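Local atomic coordinates of acetyltransferase of GNAT family (PDB entry 3D8P), a protein that probably transfers an acetyl group from acetyl-coenzyme A to an acceptor substrate, as other members of the GNAT acetyltransferase family do. Residues Y9-K14 and L41-E45; G53-L57 and K102-C107; V66-G70 and L81-D87; I115-T119 and D142-F147; N133-I138 and R155-R159. One frame throughout, in Å; residues are numbered along the deposited sequence.

Interaction 1. Residues Y9-K14 and L41-E45. With ACT (acetate ion), chain D.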
# COMPACT_ATOMS: atom_id res chain seq x y z
N TYR A 9 -1.95 6.49 10.09
CA TYR A 9 -0.59 6.95 10.31
C TYR A 9 -0.64 8.28 11.06
O TYR A 9 -1.49 9.12 10.79
CB TYR A 9 0.11 7.14 8.97
CG TYR A 9 1.42 7.91 9.04
CD1 TYR A 9 2.63 7.24 9.25
CD2 TYR A 9 1.46 9.29 8.91
CE1 TYR A 9 3.81 7.91 9.34
CE2 TYR A 9 2.65 9.98 9.00
CZ TYR A 9 3.83 9.28 9.20
OH TYR A 9 5.02 9.93 9.28
N ASN A 10 0.27 8.46 12.03
CA ASN A 10 0.54 9.78 12.59
C ASN A 10 2.06 9.99 12.54
O ASN A 10 2.80 9.00 12.35
CB ASN A 10 -0.12 9.99 13.97
CG ASN A 10 0.56 9.24 15.08
OD1 ASN A 10 1.71 9.51 15.39
ND2 ASN A 10 -0.18 8.34 15.74
N ARG A 11 2.50 11.25 12.64
CA ARG A 11 3.92 11.65 12.47
C ARG A 11 4.92 11.01 13.41
O ARG A 11 6.11 10.96 13.10
CB ARG A 11 4.08 13.18 12.61
CG ARG A 11 3.39 13.93 11.50
CD ARG A 11 3.92 15.36 11.36
NE ARG A 11 3.71 16.17 12.55
CZ ARG A 11 2.55 16.75 12.89
NH1 ARG A 11 1.45 16.54 12.16
NH2 ARG A 11 2.47 17.51 13.97
N SER A 12 4.46 10.53 14.57
CA SER A 12 5.36 9.88 15.50
C SER A 12 5.97 8.64 14.89
O SER A 12 7.06 8.24 15.27
CB SER A 12 4.64 9.52 16.82
OG SER A 12 3.53 8.66 16.63
N TYR A 13 5.26 8.05 13.92
CA TYR A 13 5.67 6.79 13.30
C TYR A 13 6.61 6.95 12.11
O TYR A 13 7.01 5.93 11.54
CB TYR A 13 4.44 6.00 12.87
CG TYR A 13 3.72 5.25 13.96
CD1 TYR A 13 4.24 4.06 14.46
CD2 TYR A 13 2.51 5.70 14.46
CE1 TYR A 13 3.57 3.34 15.44
CE2 TYR A 13 1.83 4.99 15.44
CZ TYR A 13 2.35 3.81 15.92
OH TYR A 13 1.67 3.11 16.93
N LYS A 14 6.97 8.18 11.75
CA LYS A 14 7.81 8.44 10.56
C LYS A 14 9.03 7.54 10.45
O LYS A 14 9.20 6.84 9.46
CB LYS A 14 8.29 9.89 10.50
CG LYS A 14 9.18 10.14 9.28
CD LYS A 14 9.51 11.61 9.09
CE LYS A 14 10.50 11.78 7.95
NZ LYS A 14 10.80 13.22 7.66
N LEU A 41 7.63 8.94 1.47
CA LEU A 41 7.71 8.51 2.87
C LEU A 41 8.23 9.60 3.83
O LEU A 41 8.03 9.50 5.03
CB LEU A 41 8.56 7.25 3.00
CG LEU A 41 8.13 5.99 2.26
CD1 LEU A 41 9.12 4.85 2.56
CD2 LEU A 41 6.67 5.62 2.62
N GLU A 42 8.88 10.64 3.31
CA GLU A 42 9.39 11.72 4.14
C GLU A 42 8.28 12.65 4.65
O GLU A 42 8.47 13.36 5.64
CB GLU A 42 10.39 12.60 3.35
CG GLU A 42 11.65 11.89 2.87
CD GLU A 42 12.46 11.24 3.98
OE1 GLU A 42 12.31 11.62 5.17
OE2 GLU A 42 13.27 10.34 3.66
N ASN A 43 7.16 12.68 3.93
CA ASN A 43 6.06 13.58 4.21
C ASN A 43 4.73 12.81 3.97
O ASN A 43 4.05 13.11 3.01
CB ASN A 43 6.10 14.86 3.27
CG ASN A 43 7.52 15.62 3.17
OD1 ASN A 43 8.44 15.18 2.46
ND2 ASN A 43 7.60 16.82 3.77
N ILE A 44 4.38 11.82 4.80
CA ILE A 44 3.18 10.98 4.59
C ILE A 44 1.90 11.79 4.73
O ILE A 44 0.99 11.60 3.91
CB ILE A 44 3.08 9.70 5.54
CG1 ILE A 44 4.17 8.64 5.28
CG2 ILE A 44 1.75 8.98 5.40
CD1 ILE A 44 4.05 7.87 4.01
N GLU A 45 1.79 12.64 5.75
CA GLU A 45 0.60 13.48 5.91
C GLU A 45 0.39 14.28 4.63
O GLU A 45 -0.71 14.30 4.10
CB GLU A 45 0.67 14.44 7.13
CG GLU A 45 0.65 13.73 8.51
CD GLU A 45 0.25 14.62 9.71
OE1 GLU A 45 0.15 15.88 9.56
OE2 GLU A 45 0.04 14.04 10.81
C ACT D . 5.38 13.35 8.21
O ACT D . 4.27 13.56 7.65
OXT ACT D . 5.45 12.28 8.86
CH3 ACT D . 6.57 14.30 8.13
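Segment 9-14, the loop that leads into helix 14-28, runs beside residues 41-45, where helix 44-49 starts; the CA atoms of Arg11 and Glu45 are 7.6 Å apart. Ile44 lies over one face of the Tyr9 ring. Its CB stands 3.8 Å from the ring centroid, a CH-pi contact, and its CG2 meets Tyr9 CD2. The Tyr9 ring can turn to this helix because CG is anti to the backbone N (chi1 167°). The loop follows strand 5-8, the first strand of the GNAT fold, and Asn10 makes an Asx turn in it by accepting from Ser12 N. Two salt bridges join the segments. Arg11 NH1 reaches Glu45 OE1 at 3.0 Å in a bent, weak bond, with guanidinium and carboxylate nearly perpendicular. The fully extended Lys14 chain carries NZ to a lone pair of Glu42 O (3.1 Å) and, weakly, to Glu42 OE1. Glu42 OE2 pairs with Arg35. O of an acetate, probably from the crystallisation liquor, accepts from Glu45 N at 3.3 Å.

Interaction 2. Residues G53-L57 and K102-C107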
# COMPACT_ATOMS: atom_id res chain seq x y z
N GLY A 53 -5.92 11.08 0.13
CA GLY A 53 -5.55 9.67 0.15
C GLY A 53 -5.71 9.06 1.53
O GLY A 53 -6.44 9.59 2.35
N GLN A 54 -5.02 7.94 1.76
CA GLN A 54 -5.06 7.19 3.00
C GLN A 54 -3.69 6.62 3.33
O GLN A 54 -2.89 6.34 2.47
CB GLN A 54 -6.02 6.01 2.88
CG GLN A 54 -7.48 6.35 2.59
CD GLN A 54 -8.28 5.13 2.16
OE1 GLN A 54 -8.25 4.10 2.81
NE2 GLN A 54 -9.00 5.25 1.05
N PHE A 55 -3.42 6.45 4.61
CA PHE A 55 -2.27 5.67 5.04
C PHE A 55 -2.61 5.08 6.42
O PHE A 55 -2.83 5.81 7.40
CB PHE A 55 -0.96 6.46 5.02
CG PHE A 55 0.22 5.59 4.80
CD1 PHE A 55 0.62 4.70 5.79
CD2 PHE A 55 0.89 5.59 3.60
CE1 PHE A 55 1.69 3.85 5.60
CE2 PHE A 55 1.97 4.75 3.40
CZ PHE A 55 2.37 3.88 4.40
N TRP A 56 -2.68 3.75 6.44
CA TRP A 56 -3.06 2.99 7.62
C TRP A 56 -1.91 2.11 8.09
O TRP A 56 -1.09 1.64 7.29
CB TRP A 56 -4.28 2.10 7.32
CG TRP A 56 -5.47 2.83 6.77
CD1 TRP A 56 -5.89 2.85 5.46
CD2 TRP A 56 -6.40 3.66 7.50
NE1 TRP A 56 -7.01 3.63 5.33
CE2 TRP A 56 -7.35 4.14 6.56
CE3 TRP A 56 -6.53 4.02 8.85
CZ2 TRP A 56 -8.41 4.96 6.94
CZ3 TRP A 56 -7.57 4.84 9.21
CH2 TRP A 56 -8.49 5.32 8.25
N LEU A 57 -1.85 1.92 9.40
CA LEU A 57 -0.86 1.05 10.02
C LEU A 57 -1.56 -0.05 10.77
O LEU A 57 -2.51 0.20 11.51
CB LEU A 57 0.01 1.82 11.02
CG LEU A 57 0.68 3.08 10.49
CD1 LEU A 57 1.44 3.76 11.61
CD2 LEU A 57 1.60 2.75 9.31
N LYS A 102 -9.85 -2.15 5.09
CA LYS A 102 -9.93 -0.80 5.64
C LYS A 102 -9.89 0.22 4.52
O LYS A 102 -10.63 1.20 4.53
CB LYS A 102 -8.77 -0.55 6.60
CG LYS A 102 -8.79 0.80 7.32
CD LYS A 102 -10.02 0.98 8.16
CE LYS A 102 -9.91 2.17 9.05
NZ LYS A 102 -11.17 2.43 9.77
N VAL A 103 -8.98 -0.00 3.58
CA VAL A 103 -8.88 0.82 2.37
C VAL A 103 -10.19 0.72 1.55
O VAL A 103 -10.77 1.74 1.22
CB VAL A 103 -7.59 0.45 1.52
CG1 VAL A 103 -7.62 1.09 0.13
CG2 VAL A 103 -6.31 0.88 2.25
N ILE A 104 -10.67 -0.49 1.27
CA ILE A 104 -11.89 -0.64 0.46
C ILE A 104 -13.09 0.08 1.10
O ILE A 104 -13.81 0.82 0.44
CB ILE A 104 -12.17 -2.12 0.12
CG1 ILE A 104 -11.14 -2.57 -0.93
CG2 ILE A 104 -13.61 -2.32 -0.44
CD1 ILE A 104 -10.99 -4.02 -1.00
N MSE A 105 -13.26 -0.10 2.41
CA MSE A 105 -14.34 0.58 3.13
C MSE A 105 -14.20 2.10 3.05
O MSE A 105 -15.18 2.81 2.86
CB MSE A 105 -14.32 0.14 4.59
CG MSE A 105 -15.40 0.72 5.44
SE MSE A 105 -14.74 1.05 7.26
CE MSE A 105 -13.47 2.53 6.88
N THR A 106 -12.98 2.61 3.21
CA THR A 106 -12.74 4.05 3.17
C THR A 106 -12.95 4.60 1.76
O THR A 106 -13.44 5.71 1.59
CB THR A 106 -11.32 4.40 3.72
OG1 THR A 106 -11.13 3.73 4.97
CG2 THR A 106 -11.11 5.93 3.88
N CYS A 107 -12.59 3.82 0.75
CA CYS A 107 -12.81 4.21 -0.64
C CYS A 107 -14.31 4.33 -0.93
O CYS A 107 -14.74 5.23 -1.65
CB CYS A 107 -12.22 3.16 -1.59
SG CYS A 107 -10.46 3.18 -1.73
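Lys102 lays its aliphatic chain across one face of the Trp56 indole. A bend at chi2 (60°) folds it over the ring. CG sits 3.6 Å above the ring plane, and CE is 3.6 Å from the centroid of the six-membered ring. NZ lies farther out, 4.6 Å from that centroid, in an off-centre cation-pi contact. Val103 places CG2 at the indole edge, 3.8 Å from Trp56 CD1. Helix 95-109 here packs on strand 54-59; the N-to-C directions of the short segments lie 147° apart, nearer antiparallel than parallel. In GNAT enzymes the turn before this helix usually holds the pyrophosphate of coenzyme A. Thr106 presses CB to 3.2 Å from Gln54 OE1. The same oxygen uses a lone pair to accept from Trp56 NE1 at 2.8 Å, nearly straight, which sets how the Gln54 amide is turned. Thr106 OG1 turns back to Lys102 O, which also accepts from Thr106 N on its opposite face. Cys107 SG lies 3.8 Å from Gln54 NE2.

Interaction 3. Residues V66-G70 and L81-D87. With EDO (1,2-ethanediol), chain G; EDO (1,2-ethanediol), chain F; ACT (acetate ion), chain E.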
# COMPACT_ATOMS: atom_id res chain seq x y z
N VAL A 66 3.30 -3.51 12.31
CA VAL A 66 3.45 -4.86 11.77
C VAL A 66 2.90 -4.93 10.32
O VAL A 66 3.06 -5.94 9.65
CB VAL A 66 2.86 -5.98 12.72
CG1 VAL A 66 3.56 -5.99 14.08
CG2 VAL A 66 1.35 -5.87 12.87
N GLY A 67 2.29 -3.84 9.85
CA GLY A 67 1.82 -3.75 8.51
C GLY A 67 1.51 -2.32 8.08
O GLY A 67 1.25 -1.42 8.92
N THR A 68 1.52 -2.10 6.77
CA THR A 68 1.28 -0.77 6.22
C THR A 68 0.46 -0.86 4.94
O THR A 68 0.48 -1.89 4.24
CB THR A 68 2.62 -0.01 5.88
OG1 THR A 68 3.34 -0.72 4.88
CG2 THR A 68 3.51 0.16 7.14
N ILE A 69 -0.23 0.23 4.62
CA ILE A 69 -0.95 0.32 3.34
C ILE A 69 -1.26 1.78 3.07
O ILE A 69 -1.75 2.47 3.93
CB ILE A 69 -2.25 -0.55 3.31
CG1 ILE A 69 -2.67 -0.91 1.89
CG2 ILE A 69 -3.41 0.15 4.05
CD1 ILE A 69 -3.88 -1.84 1.83
N GLY A 70 -0.95 2.22 1.86
CA GLY A 70 -1.22 3.57 1.42
C GLY A 70 -2.14 3.60 0.20
O GLY A 70 -2.24 2.62 -0.55
N LEU A 81 -2.97 2.07 -5.02
CA LEU A 81 -2.48 1.45 -3.79
C LEU A 81 -0.95 1.57 -3.75
O LEU A 81 -0.29 1.42 -4.76
CB LEU A 81 -2.92 -0.01 -3.69
CG LEU A 81 -3.03 -0.64 -2.32
CD1 LEU A 81 -4.22 -0.06 -1.53
CD2 LEU A 81 -3.17 -2.17 -2.40
N LYS A 82 -0.43 1.92 -2.57
CA LYS A 82 0.99 2.11 -2.36
C LYS A 82 1.46 1.52 -1.05
O LYS A 82 0.70 1.38 -0.09
CB LYS A 82 1.33 3.59 -2.38
CG LYS A 82 0.83 4.32 -3.63
CD LYS A 82 1.85 5.27 -4.18
CE LYS A 82 2.79 4.56 -5.12
NZ LYS A 82 2.13 4.24 -6.42
N LYS A 83 2.73 1.10 -1.04
CA LYS A 83 3.46 0.70 0.17
C LYS A 83 2.71 -0.28 1.05
O LYS A 83 2.56 -0.04 2.25
CB LYS A 83 3.84 1.95 0.99
CG LYS A 83 4.52 3.07 0.22
CD LYS A 83 5.89 2.70 -0.37
CE LYS A 83 6.44 3.88 -1.18
NZ LYS A 83 7.59 3.54 -2.05
N MSE A 84 2.20 -1.36 0.46
CA MSE A 84 1.59 -2.42 1.24
C MSE A 84 2.65 -3.44 1.66
O MSE A 84 3.32 -4.04 0.83
CB MSE A 84 0.45 -3.11 0.51
CG MSE A 84 -0.27 -4.05 1.48
SE MSE A 84 -1.73 -4.96 0.66
CE MSE A 84 -2.41 -5.69 2.29
N PHE A 85 2.81 -3.59 2.96
CA PHE A 85 3.84 -4.45 3.56
C PHE A 85 3.30 -5.07 4.84
O PHE A 85 2.51 -4.43 5.53
CB PHE A 85 5.10 -3.65 3.88
CG PHE A 85 5.85 -3.22 2.69
CD1 PHE A 85 6.75 -4.08 2.07
CD2 PHE A 85 5.70 -1.95 2.18
CE1 PHE A 85 7.47 -3.69 0.94
CE2 PHE A 85 6.40 -1.56 1.03
CZ PHE A 85 7.28 -2.44 0.43
N VAL A 86 3.72 -6.29 5.13
CA VAL A 86 3.31 -7.02 6.33
C VAL A 86 4.53 -7.71 6.87
O VAL A 86 5.28 -8.32 6.14
CB VAL A 86 2.19 -8.05 6.04
CG1 VAL A 86 1.88 -8.91 7.30
CG2 VAL A 86 0.93 -7.33 5.55
N ASP A 87 4.75 -7.58 8.16
CA ASP A 87 5.86 -8.23 8.83
C ASP A 87 5.83 -9.74 8.50
O ASP A 87 4.76 -10.36 8.51
CB ASP A 87 5.76 -7.97 10.33
CG ASP A 87 7.00 -8.37 11.07
OD1 ASP A 87 7.32 -9.57 11.09
OD2 ASP A 87 7.64 -7.48 11.67
C1 EDO G . 1.24 -1.61 -4.50
O1 EDO G . 2.59 -1.28 -4.78
C2 EDO G . 0.98 -1.65 -3.01
O2 EDO G . 2.22 -1.95 -2.39
C1 EDO F . 4.80 -4.64 -1.94
O1 EDO F . 4.26 -3.33 -1.68
C2 EDO F . 3.76 -5.54 -2.56
O2 EDO F . 3.43 -5.10 -3.89
C ACT E . 5.26 -7.88 1.35
O ACT E . 4.86 -8.38 0.25
OXT ACT E . 4.43 -7.69 2.27
CH3 ACT E . 6.69 -7.52 1.55
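Gly70 N donates to Lys82 O at 2.7 Å, and Lys82 N answers to Gly70 O. This is one end of the antiparallel hairpin of strands 65-73 and 78-86. Thr68 and Phe85 form the next hydrogen-bonded pair, but the register slips by one between the pairs. The slip is a beta bulge at Lys83, whose backbone is in the left-handed helical region (phi 49°). A bulge in the fourth strand is a hallmark of GNAT enzymes, where the strand binds the pantetheine arm of acetyl-coenzyme A. Consistent with that, molecules probably from the crystallisation liquor line its edge facing strand 114-119. O2 of one ethanediol accepts from Met84 N (2.9 Å), O1 of another donates to Met84 O (2.8 Å), and an acetate accepts from Val86 N. The selenomethionine side chain of Met84 lies alongside Ile69, SE 4.0 Å from Ile69 CD1. Thr68 holds OG1 between its backbone N and carbonyl carbon (chi1 63°). There OG1 meets the edge of the Phe85 ring and donates to Lys83 O at 2.8 Å.

Interaction 4. Residues I115-T119 and D142-F147. With EDO (1,2-ethanediol), chain G; EDO (1,2-ethanediol), chain F.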
# COMPACT_ATOMS: atom_id res chain seq x y z
N ILE A 115 -9.27 0.80 -7.70
CA ILE A 115 -7.92 0.81 -7.17
C ILE A 115 -6.98 0.14 -8.14
O ILE A 115 -7.13 -1.05 -8.46
CB ILE A 115 -7.84 0.01 -5.80
CG1 ILE A 115 -8.89 0.52 -4.80
CG2 ILE A 115 -6.42 0.08 -5.22
CD1 ILE A 115 -8.93 -0.24 -3.48
N TYR A 116 -6.01 0.92 -8.62
CA TYR A 116 -4.94 0.45 -9.46
C TYR A 116 -3.72 0.23 -8.59
O TYR A 116 -3.60 0.82 -7.54
CB TYR A 116 -4.58 1.49 -10.54
CG TYR A 116 -5.58 1.62 -11.66
CD1 TYR A 116 -5.46 0.83 -12.79
CD2 TYR A 116 -6.62 2.55 -11.62
CE1 TYR A 116 -6.35 0.93 -13.82
CE2 TYR A 116 -7.53 2.64 -12.67
CZ TYR A 116 -7.36 1.84 -13.78
OH TYR A 116 -8.21 1.89 -14.85
N LEU A 117 -2.80 -0.62 -9.03
CA LEU A 117 -1.51 -0.73 -8.38
C LEU A 117 -0.49 -1.26 -9.37
O LEU A 117 -0.83 -1.94 -10.33
CB LEU A 117 -1.57 -1.62 -7.12
CG LEU A 117 -1.78 -3.13 -7.23
CD1 LEU A 117 -0.47 -3.86 -7.39
CD2 LEU A 117 -2.53 -3.65 -6.04
N GLY A 118 0.77 -0.90 -9.12
CA GLY A 118 1.91 -1.48 -9.81
C GLY A 118 2.77 -2.12 -8.72
O GLY A 118 2.82 -1.63 -7.59
N THR A 119 3.43 -3.22 -9.05
CA THR A 119 4.31 -3.90 -8.11
C THR A 119 5.44 -4.57 -8.91
O THR A 119 5.42 -4.59 -10.13
CB THR A 119 3.50 -4.87 -7.20
OG1 THR A 119 4.34 -5.35 -6.15
CG2 THR A 119 2.89 -6.03 -7.99
N ASP A 142 -3.03 -0.04 -20.37
CA ASP A 142 -4.36 0.10 -19.80
C ASP A 142 -4.41 1.10 -18.64
O ASP A 142 -5.50 1.43 -18.17
CB ASP A 142 -4.83 -1.23 -19.18
CG ASP A 142 -5.06 -2.34 -20.19
OD1 ASP A 142 -5.26 -2.05 -21.41
OD2 ASP A 142 -5.06 -3.53 -19.71
N LEU A 143 -3.26 1.51 -18.11
CA LEU A 143 -3.22 2.42 -16.95
C LEU A 143 -3.69 3.82 -17.37
O LEU A 143 -3.38 4.27 -18.47
CB LEU A 143 -1.81 2.52 -16.35
CG LEU A 143 -1.19 1.25 -15.76
CD1 LEU A 143 0.32 1.43 -15.56
CD2 LEU A 143 -1.87 0.80 -14.50
N PRO A 144 -4.43 4.51 -16.50
CA PRO A 144 -4.88 5.86 -16.84
C PRO A 144 -3.73 6.86 -16.79
O PRO A 144 -2.72 6.59 -16.16
CB PRO A 144 -5.91 6.16 -15.75
CG PRO A 144 -5.49 5.36 -14.62
CD PRO A 144 -4.90 4.12 -15.16
N SER A 145 -3.87 8.00 -17.45
CA SER A 145 -2.80 9.00 -17.50
C SER A 145 -2.34 9.59 -16.15
O SER A 145 -1.21 10.02 -16.05
CB SER A 145 -3.18 10.14 -18.45
OG SER A 145 -4.34 10.80 -17.96
N SER A 146 -3.20 9.62 -15.13
CA SER A 146 -2.78 10.20 -13.84
C SER A 146 -2.17 9.18 -12.92
O SER A 146 -1.77 9.51 -11.80
CB SER A 146 -3.94 10.96 -13.12
OG SER A 146 -5.06 10.14 -12.85
N PHE A 147 -2.11 7.92 -13.37
CA PHE A 147 -1.44 6.91 -12.62
C PHE A 147 0.06 7.13 -12.81
O PHE A 147 0.55 7.11 -13.95
CB PHE A 147 -1.88 5.51 -13.07
CG PHE A 147 -1.16 4.39 -12.36
CD1 PHE A 147 0.08 3.95 -12.81
CD2 PHE A 147 -1.71 3.79 -11.23
CE1 PHE A 147 0.76 2.94 -12.14
CE2 PHE A 147 -1.03 2.76 -10.55
CZ PHE A 147 0.20 2.34 -11.00
C1 EDO G . 1.24 -1.61 -4.50
O1 EDO G . 2.59 -1.28 -4.78
C2 EDO G . 0.98 -1.65 -3.01
O2 EDO G . 2.22 -1.95 -2.39
C1 EDO F . 4.80 -4.64 -1.94
O1 EDO F . 4.26 -3.33 -1.68
C2 EDO F . 3.76 -5.54 -2.56
O2 EDO F . 3.43 -5.10 -3.89
O HOH W 1 -7.39 0.31 -16.89
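Tyr116 reaches from strand 114-119 to the loop Asp142-Phe147, and Pro144 covers one face of its ring. Pro144 CD is 3.8 Å from the ring centroid, a CH-pi contact offset toward the phenol end. Tyr116 takes chi1 -74°, which places CG opposite its carbonyl carbon and sends the ring out toward the loop. Phe147 closes a type I turn that begins at Pro144. With CG opposite the backbone N (chi1 177°), its ring points back at the strand. Phe147 CD2 packs on Tyr116 CB at 3.7 Å, and Phe147 CZ comes to 3.8 Å from Gly118 N, which lies at the ring edge, near its plane. Leu143 CD2 sits over the centre of the Phe147 ring and also touches Tyr116 CD1 at 4.0 Å. A water in the plane of the Tyr116 ring joins Tyr116 OH (2.7 Å) to Asp142 O (2.5 Å). Gly118 O accepts from an ethanediol that also binds Met84. The loop is thus held to the strand by carbon contacts, and the water supplies the polar link at the phenol end.

Interaction 5. Residues N133-I138 and R155-R159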
# COMPACT_ATOMS: atom_id res chain seq x y z
N ASN A 133 -7.64 -11.37 -3.93
CA ASN A 133 -8.42 -10.32 -3.30
C ASN A 133 -8.99 -9.28 -4.24
O ASN A 133 -8.97 -8.09 -3.95
CB ASN A 133 -7.60 -9.69 -2.15
CG ASN A 133 -7.50 -10.62 -0.96
OD1 ASN A 133 -8.45 -10.77 -0.20
ND2 ASN A 133 -6.35 -11.28 -0.81
N GLY A 134 -9.53 -9.76 -5.36
CA GLY A 134 -10.36 -8.96 -6.27
C GLY A 134 -9.66 -8.15 -7.34
O GLY A 134 -10.29 -7.36 -8.02
N PHE A 135 -8.35 -8.35 -7.48
CA PHE A 135 -7.55 -7.60 -8.44
C PHE A 135 -7.33 -8.40 -9.71
O PHE A 135 -6.98 -9.57 -9.65
CB PHE A 135 -6.18 -7.21 -7.86
CG PHE A 135 -6.24 -6.10 -6.88
CD1 PHE A 135 -6.55 -6.35 -5.54
CD2 PHE A 135 -5.97 -4.78 -7.28
CE1 PHE A 135 -6.62 -5.30 -4.63
CE2 PHE A 135 -6.02 -3.74 -6.39
CZ PHE A 135 -6.36 -3.99 -5.06
N ARG A 136 -7.51 -7.76 -10.86
CA ARG A 136 -7.21 -8.41 -12.13
C ARG A 136 -5.92 -7.79 -12.65
O ARG A 136 -5.65 -6.64 -12.35
CB ARG A 136 -8.37 -8.26 -13.12
CG ARG A 136 -8.59 -6.85 -13.67
CD ARG A 136 -9.86 -6.82 -14.50
NE ARG A 136 -10.07 -5.51 -15.12
CZ ARG A 136 -9.54 -5.15 -16.28
NH1 ARG A 136 -8.79 -5.99 -16.96
NH2 ARG A 136 -9.76 -3.94 -16.75
N GLU A 137 -5.13 -8.55 -13.38
CA GLU A 137 -3.91 -8.03 -14.00
C GLU A 137 -4.23 -7.30 -15.26
O GLU A 137 -5.00 -7.80 -16.09
CB GLU A 137 -2.86 -9.13 -14.29
CG GLU A 137 -1.49 -8.52 -14.59
CD GLU A 137 -0.33 -9.50 -14.61
OE1 GLU A 137 -0.55 -10.70 -14.45
OE2 GLU A 137 0.84 -9.04 -14.76
N ILE A 138 -3.64 -6.11 -15.39
CA ILE A 138 -3.84 -5.22 -16.54
C ILE A 138 -2.49 -4.93 -17.21
O ILE A 138 -1.43 -5.25 -16.69
CB ILE A 138 -4.59 -3.90 -16.16
CG1 ILE A 138 -3.77 -3.04 -15.21
CG2 ILE A 138 -5.92 -4.19 -15.45
CD1 ILE A 138 -4.34 -1.66 -14.91
N ARG A 155 4.42 -5.21 -12.93
CA ARG A 155 3.14 -5.92 -12.93
C ARG A 155 2.09 -4.94 -12.44
O ARG A 155 2.31 -4.22 -11.44
CB ARG A 155 3.16 -7.18 -12.04
CG ARG A 155 4.30 -8.20 -12.31
CD ARG A 155 4.01 -9.17 -13.41
NE ARG A 155 2.87 -10.04 -13.10
CZ ARG A 155 2.92 -11.28 -12.62
NH1 ARG A 155 4.06 -11.88 -12.31
NH2 ARG A 155 1.78 -11.93 -12.43
N PHE A 156 0.95 -4.91 -13.13
CA PHE A 156 -0.11 -3.94 -12.84
C PHE A 156 -1.43 -4.62 -12.62
O PHE A 156 -1.73 -5.62 -13.25
CB PHE A 156 -0.22 -2.90 -13.98
CG PHE A 156 1.06 -2.18 -14.22
CD1 PHE A 156 1.43 -1.12 -13.40
CD2 PHE A 156 1.91 -2.62 -15.21
CE1 PHE A 156 2.66 -0.49 -13.58
CE2 PHE A 156 3.15 -2.03 -15.38
CZ PHE A 156 3.51 -0.94 -14.59
N TYR A 157 -2.22 -4.08 -11.71
CA TYR A 157 -3.47 -4.68 -11.33
C TYR A 157 -4.54 -3.62 -11.08
O TYR A 157 -4.24 -2.45 -10.87
CB TYR A 157 -3.29 -5.53 -10.07
CG TYR A 157 -2.37 -6.71 -10.19
CD1 TYR A 157 -1.00 -6.57 -10.03
CD2 TYR A 157 -2.86 -7.98 -10.44
CE1 TYR A 157 -0.13 -7.67 -10.13
CE2 TYR A 157 -2.00 -9.09 -10.52
CZ TYR A 157 -0.65 -8.92 -10.37
OH TYR A 157 0.22 -9.98 -10.47
N TYR A 158 -5.79 -4.06 -11.11
CA TYR A 158 -6.94 -3.22 -10.87
C TYR A 158 -8.04 -4.00 -10.16
O TYR A 158 -8.33 -5.16 -10.47
CB TYR A 158 -7.49 -2.59 -12.18
CG TYR A 158 -8.77 -1.79 -11.96
CD1 TYR A 158 -8.73 -0.48 -11.53
CD2 TYR A 158 -10.02 -2.37 -12.21
CE1 TYR A 158 -9.93 0.25 -11.32
CE2 TYR A 158 -11.19 -1.67 -12.01
CZ TYR A 158 -11.14 -0.36 -11.55
OH TYR A 158 -12.31 0.35 -11.38
N ARG A 159 -8.64 -3.35 -9.17
CA ARG A 159 -9.78 -3.85 -8.48
C ARG A 159 -10.89 -2.83 -8.58
O ARG A 159 -10.73 -1.69 -8.17
CB ARG A 159 -9.50 -4.10 -7.00
CG ARG A 159 -10.75 -4.52 -6.24
CD ARG A 159 -10.44 -5.18 -4.92
NE ARG A 159 -11.68 -5.52 -4.22
CZ ARG A 159 -11.74 -6.03 -2.99
NH1 ARG A 159 -10.65 -6.27 -2.29
NH2 ARG A 159 -12.92 -6.27 -2.45
O HOH W 2 0.77 -6.51 -15.57
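Arg136 and Tyr158 face each other as an antiparallel hydrogen-bonded pair. Arg136 N donates to Tyr158 O at 2.8 Å, and Tyr158 N donates to Arg136 O at 2.9 Å. Further along, Ile138 N reaches Phe156 O at 2.9 Å. Glu137 and Tyr157 form the non-hydrogen-bonded pair between them. Their side chains lie on the face opposite those of Arg136 and Tyr158. Glu137 CG, anti to the backbone N (chi1 -165°), stands above the Tyr157 ring near the rim, and the extended chain carries the carboxylate to Arg155 in a salt bridge. Arg155 NE meets Glu137 OE2 at 2.8 Å from above the carboxylate plane, while NH2 makes a weak bond to OE1. The two flat groups are only 18° from parallel. At the other end Arg159 lies across the Phe135 ring, its CB centred over the face, 3.5 Å from the centroid.

Further partners hold these groups. A water donates to Glu137 OE2 (2.7 Å) and Ile138 O and accepts from Phe156 N. Arg155 NH1 has a further salt bridge to Asp121, and Tyr157 OH bonds Gln127. Strand 136-138 is the outermost strand at this end of the GNAT sheet. Strand 155-160 lies between it and strand 114-119, which Phe135 and Ile138 also touch. Arg159 packs on helix 95-109, and Tyr157 on helix 124-132.

Interaction 1 closes the first loop, around helix 14-28, and ties the start of that helix to helix 44-49. The chain then enters strand 54-59, and Tyr9 N probably bonds Phe55 O of interaction 2. Interaction 2 closes a longer loop by laying helix 95-109 on the sheet. Nested inside it, interaction 3 closes the short hairpin connection, and Ile69 packs on Val103. Interaction 4 closes a loop holding helix 124-132 and strand 136-138. Interaction 5 closes one holding segment 142-147, and the two therefore cross. Their strands 114-119 and 155-160 are neighbours, while strand 114-119 also adjoins strand 78-86. Interactions 1 and 5 lie on opposite sides of the chain's centre.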